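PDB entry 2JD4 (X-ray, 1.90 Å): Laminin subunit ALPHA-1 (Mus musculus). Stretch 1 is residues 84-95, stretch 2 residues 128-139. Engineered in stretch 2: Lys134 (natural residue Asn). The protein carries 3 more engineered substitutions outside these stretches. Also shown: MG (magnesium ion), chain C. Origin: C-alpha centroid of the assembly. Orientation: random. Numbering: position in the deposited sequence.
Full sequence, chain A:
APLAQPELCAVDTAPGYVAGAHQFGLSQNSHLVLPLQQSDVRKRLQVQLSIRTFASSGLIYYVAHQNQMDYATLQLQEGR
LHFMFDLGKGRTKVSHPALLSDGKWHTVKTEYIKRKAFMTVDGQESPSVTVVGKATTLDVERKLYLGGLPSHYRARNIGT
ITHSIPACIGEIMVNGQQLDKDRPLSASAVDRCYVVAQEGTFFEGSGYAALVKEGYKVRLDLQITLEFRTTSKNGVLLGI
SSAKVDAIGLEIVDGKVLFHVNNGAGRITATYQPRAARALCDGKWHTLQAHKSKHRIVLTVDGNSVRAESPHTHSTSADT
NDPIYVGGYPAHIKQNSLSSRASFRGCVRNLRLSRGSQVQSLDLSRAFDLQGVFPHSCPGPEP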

# COMPACT_ATOMS: atom_id res chain seq x y z
N MET A 84 -21.41 -5.76 -6.57
CA MET A 84 -22.60 -5.03 -6.99
C MET A 84 -22.63 -4.73 -8.48
O MET A 84 -21.59 -4.61 -9.14
CB MET A 84 -22.73 -3.72 -6.19
CG MET A 84 -21.78 -2.61 -6.62
SD MET A 84 -22.11 -1.06 -5.71
CE MET A 84 -21.34 -1.42 -4.13
N PHE A 85 -23.84 -4.60 -9.02
CA PHE A 85 -24.03 -4.31 -10.44
C PHE A 85 -25.35 -3.59 -10.64
O PHE A 85 -26.22 -3.62 -9.77
CB PHE A 85 -24.01 -5.62 -11.25
CG PHE A 85 -25.04 -6.62 -10.81
CD1 PHE A 85 -26.34 -6.57 -11.29
CD2 PHE A 85 -24.70 -7.61 -9.89
CE1 PHE A 85 -27.31 -7.50 -10.85
CE2 PHE A 85 -25.66 -8.54 -9.45
CZ PHE A 85 -26.96 -8.48 -9.93
N ASP A 86 -25.49 -2.93 -11.79
CA ASP A 86 -26.71 -2.21 -12.14
C ASP A 86 -27.00 -2.55 -13.59
O ASP A 86 -26.16 -2.31 -14.47
CB ASP A 86 -26.50 -0.70 -12.01
CG ASP A 86 -27.81 0.09 -12.00
OD1 ASP A 86 -28.75 -0.29 -12.73
OD2 ASP A 86 -27.89 1.10 -11.26
N LEU A 87 -28.18 -3.11 -13.86
CA LEU A 87 -28.56 -3.49 -15.21
C LEU A 87 -29.17 -2.33 -16.00
O LEU A 87 -29.61 -2.51 -17.14
CB LEU A 87 -29.55 -4.65 -15.16
CG LEU A 87 -29.16 -5.86 -14.30
CD1 LEU A 87 -30.24 -6.93 -14.41
CD2 LEU A 87 -27.81 -6.42 -14.75
N GLY A 88 -29.20 -1.14 -15.41
CA GLY A 88 -29.75 0.01 -16.11
C GLY A 88 -30.91 0.71 -15.42
O GLY A 88 -31.25 1.84 -15.78
N LYS A 89 -31.51 0.06 -14.43
CA LYS A 89 -32.64 0.66 -13.71
C LYS A 89 -32.65 0.36 -12.22
O LYS A 89 -33.70 0.35 -11.58
CB LYS A 89 -33.96 0.19 -14.34
CG LYS A 89 -34.12 0.64 -15.79
CD LYS A 89 -35.38 0.10 -16.41
CE LYS A 89 -35.52 0.57 -17.85
NZ LYS A 89 -36.77 0.07 -18.48
N GLY A 90 -31.47 0.13 -11.65
CA GLY A 90 -31.39 -0.16 -10.23
C GLY A 90 -30.17 -0.98 -9.88
O GLY A 90 -29.70 -1.77 -10.70
N ARG A 91 -29.66 -0.80 -8.67
CA ARG A 91 -28.48 -1.53 -8.23
C ARG A 91 -28.78 -2.71 -7.31
O ARG A 91 -29.64 -2.64 -6.43
CB ARG A 91 -27.52 -0.56 -7.52
CG ARG A 91 -26.26 -1.22 -6.96
CD ARG A 91 -25.15 -0.19 -6.78
NE ARG A 91 -25.38 0.70 -5.66
CZ ARG A 91 -25.01 1.97 -5.61
NH1 ARG A 91 -24.38 2.53 -6.63
NH2 ARG A 91 -25.27 2.69 -4.53
N THR A 92 -28.07 -3.81 -7.53
CA THR A 92 -28.21 -5.00 -6.70
C THR A 92 -26.86 -5.15 -5.99
O THR A 92 -25.81 -4.99 -6.62
CB THR A 92 -28.47 -6.27 -7.55
OG1 THR A 92 -29.70 -6.12 -8.28
CG2 THR A 92 -28.58 -7.50 -6.66
N LYS A 93 -26.87 -5.43 -4.69
CA LYS A 93 -25.62 -5.58 -3.95
C LYS A 93 -25.58 -6.84 -3.09
O LYS A 93 -26.58 -7.23 -2.51
CB LYS A 93 -25.40 -4.35 -3.06
CG LYS A 93 -24.11 -4.38 -2.26
CD LYS A 93 -23.81 -3.02 -1.65
CE LYS A 93 -22.45 -3.01 -0.96
NZ LYS A 93 -22.07 -1.64 -0.51
N VAL A 94 -24.41 -7.47 -3.03
CA VAL A 94 -24.21 -8.67 -2.24
C VAL A 94 -22.93 -8.52 -1.43
O VAL A 94 -21.94 -7.98 -1.93
CB VAL A 94 -24.05 -9.94 -3.11
CG1 VAL A 94 -24.25 -11.18 -2.27
CG2 VAL A 94 -25.02 -9.90 -4.28
N SER A 95 -22.94 -8.99 -0.19
CA SER A 95 -21.77 -8.92 0.68
C SER A 95 -21.46 -10.31 1.22
O SER A 95 -22.32 -11.18 1.23
CB SER A 95 -22.01 -7.96 1.84
OG SER A 95 -22.19 -6.62 1.39
MG MG C . -28.96 -3.06 -19.26
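Stretch 2 128-139: SVTVVGKATTLD

Stretch 2 (Ser128 to Asp139) lies along the hairpin of stretch 1 as a mostly extended chain that is strand only at Val129 and Thr130 and loop or turn thereafter. The two runs pass in opposite senses: Val129 lies nearest Val94, Val132 nearest Thr92 (CA to CA 5.4 Å), Gly133 nearest Gly90 (CA to CA 4.8 Å) and Leu138 nearest Leu87 (CA to CA 4.8 Å). Together they bury 768 Å². Stretch 1 is held in shape by its own backbone pair, Phe85 N to Thr92 O (3.1 Å) and Thr92 N to Phe85 O (2.9 Å), and by Asp86 OD1, which accepts from Gly88 N (2.8 Å) and Gly90 N (3.0 Å) across the turn.

No backbone-to-backbone hydrogen bond joins the stretches. Instead the side chain of Thr92, chi1 m, points toward stretch 2 and its OG1 accepts a nearly straight bond from Val132 N (2.8 Å, 174°). Water 1 reinforces this junction, lying 2.9 Å from Thr92 OG1 and bonding to Gly90 O (2.9 Å) and Val132 O (2.7 Å). The engineered Lys134 curls, with chi2 and chi3 both p, so that its NZ makes a weak hydrogen bond to Lys89 O (3.3 Å).

A magnesium ion ties the hairpin turn to the far end of stretch 2. It binds Leu87 O (2.3 Å), Thr137 O (2.2 Å), Asp139 OD2 (2.3 Å), waters 2 and 3, and one atom elsewhere in the structure. Shared coordination explains why Leu87 O and Thr137 O come within 3.1 Å without a hydrogen bond. Thr137 OG1 donates to Asp139 OD2 (2.7 Å) and accepts from metal-bound water 2 (3.0 Å).

Leu87 is the centre of the apolar contact, with 131 Å² covered. Its CD1 meets Val131 CG1 at 3.6 Å, its CD2 meets Leu138 CB at 3.7 Å, and its CB lies 3.8 Å from Ala135 CB. Val131 CG2 touches the edge of the Phe85 ring, 4.2 Å from CZ. Farther along, Val129 CG1 reaches Thr92 CG2 (4.0 Å), and Val129 CG2 reaches Val94 CG2 (4.3 Å). The extended Lys89 side chain lies over Ala135, CG to CB 4.1 Å.

Where the backbones come close, Gly90 and Gly133 face each other without side chains. A CB on Gly90 would stand 3.2 Å from Val132 CG1, and one on Gly133 would stand 3.1 Å from Lys89 O; the backbone angles of both residues independently call for glycine.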

# COMPACT_ATOMS: atom_id res chain seq x y z
N SER A 128 -28.62 -15.98 -1.59
CA SER A 128 -28.87 -15.21 -2.80
C SER A 128 -29.66 -13.93 -2.56
O SER A 128 -30.37 -13.80 -1.56
CB SER A 128 -29.62 -16.06 -3.83
OG SER A 128 -28.79 -17.10 -4.32
N VAL A 129 -29.53 -12.99 -3.48
CA VAL A 129 -30.23 -11.73 -3.43
C VAL A 129 -31.01 -11.61 -4.73
O VAL A 129 -30.55 -12.08 -5.78
CB VAL A 129 -29.26 -10.54 -3.29
CG1 VAL A 129 -30.02 -9.23 -3.37
CG2 VAL A 129 -28.52 -10.63 -1.97
N THR A 130 -32.18 -10.97 -4.68
CA THR A 130 -33.01 -10.81 -5.86
C THR A 130 -32.59 -9.59 -6.68
O THR A 130 -32.43 -8.49 -6.14
CB THR A 130 -34.50 -10.67 -5.47
OG1 THR A 130 -34.96 -11.91 -4.94
CG2 THR A 130 -35.35 -10.29 -6.68
N VAL A 131 -32.41 -9.79 -7.97
CA VAL A 131 -32.01 -8.71 -8.86
C VAL A 131 -33.02 -7.57 -8.76
O VAL A 131 -34.23 -7.79 -8.84
CB VAL A 131 -31.90 -9.20 -10.32
CG1 VAL A 131 -31.69 -8.02 -11.26
CG2 VAL A 131 -30.73 -10.17 -10.44
N VAL A 132 -32.50 -6.36 -8.58
CA VAL A 132 -33.31 -5.16 -8.44
C VAL A 132 -33.53 -4.45 -9.77
O VAL A 132 -32.63 -4.39 -10.61
CB VAL A 132 -32.64 -4.17 -7.45
CG1 VAL A 132 -33.41 -2.86 -7.42
CG2 VAL A 132 -32.58 -4.79 -6.06
N GLY A 133 -34.72 -3.90 -9.95
CA GLY A 133 -35.00 -3.19 -11.18
C GLY A 133 -35.75 -4.00 -12.22
O GLY A 133 -35.86 -5.22 -12.12
N LYS A 134 -36.24 -3.29 -13.24
CA LYS A 134 -36.99 -3.89 -14.32
C LYS A 134 -36.08 -4.35 -15.46
O LYS A 134 -36.39 -5.32 -16.15
CB LYS A 134 -38.01 -2.88 -14.86
CG LYS A 134 -39.07 -2.44 -13.85
CD LYS A 134 -38.47 -1.82 -12.60
CE LYS A 134 -37.61 -0.61 -12.91
NZ LYS A 134 -36.95 -0.07 -11.69
N ALA A 135 -34.98 -3.63 -15.65
CA ALA A 135 -34.02 -3.97 -16.71
C ALA A 135 -33.68 -5.45 -16.61
O ALA A 135 -33.72 -6.03 -15.52
CB ALA A 135 -32.76 -3.12 -16.56
N THR A 136 -33.34 -6.07 -17.74
CA THR A 136 -33.03 -7.50 -17.73
C THR A 136 -31.64 -7.86 -18.24
O THR A 136 -31.25 -9.03 -18.18
CB THR A 136 -34.05 -8.30 -18.56
OG1 THR A 136 -33.90 -7.98 -19.95
CG2 THR A 136 -35.47 -7.96 -18.13
N THR A 137 -30.89 -6.90 -18.74
CA THR A 137 -29.56 -7.21 -19.27
C THR A 137 -28.42 -6.34 -18.76
O THR A 137 -28.59 -5.14 -18.52
CB THR A 137 -29.55 -7.15 -20.82
OG1 THR A 137 -29.81 -5.81 -21.26
CG2 THR A 137 -30.62 -8.08 -21.39
N LEU A 138 -27.25 -6.96 -18.58
CA LEU A 138 -26.05 -6.25 -18.16
C LEU A 138 -25.35 -5.94 -19.47
O LEU A 138 -24.75 -6.82 -20.09
CB LEU A 138 -25.15 -7.14 -17.29
CG LEU A 138 -23.75 -6.59 -16.96
CD1 LEU A 138 -23.87 -5.33 -16.09
CD2 LEU A 138 -22.94 -7.66 -16.24
N ASP A 139 -25.46 -4.69 -19.91
CA ASP A 139 -24.87 -4.24 -21.16
C ASP A 139 -23.60 -3.43 -20.89
O ASP A 139 -23.68 -2.28 -20.46
CB ASP A 139 -25.88 -3.38 -21.91
CG ASP A 139 -27.23 -4.05 -22.04
OD1 ASP A 139 -27.35 -5.00 -22.85
OD2 ASP A 139 -28.17 -3.65 -21.32
O HOH W 1 -29.93 -4.63 -10.71
O HOH W 2 -31.09 -3.57 -19.73
O HOH W 3 -29.18 -0.80 -19.81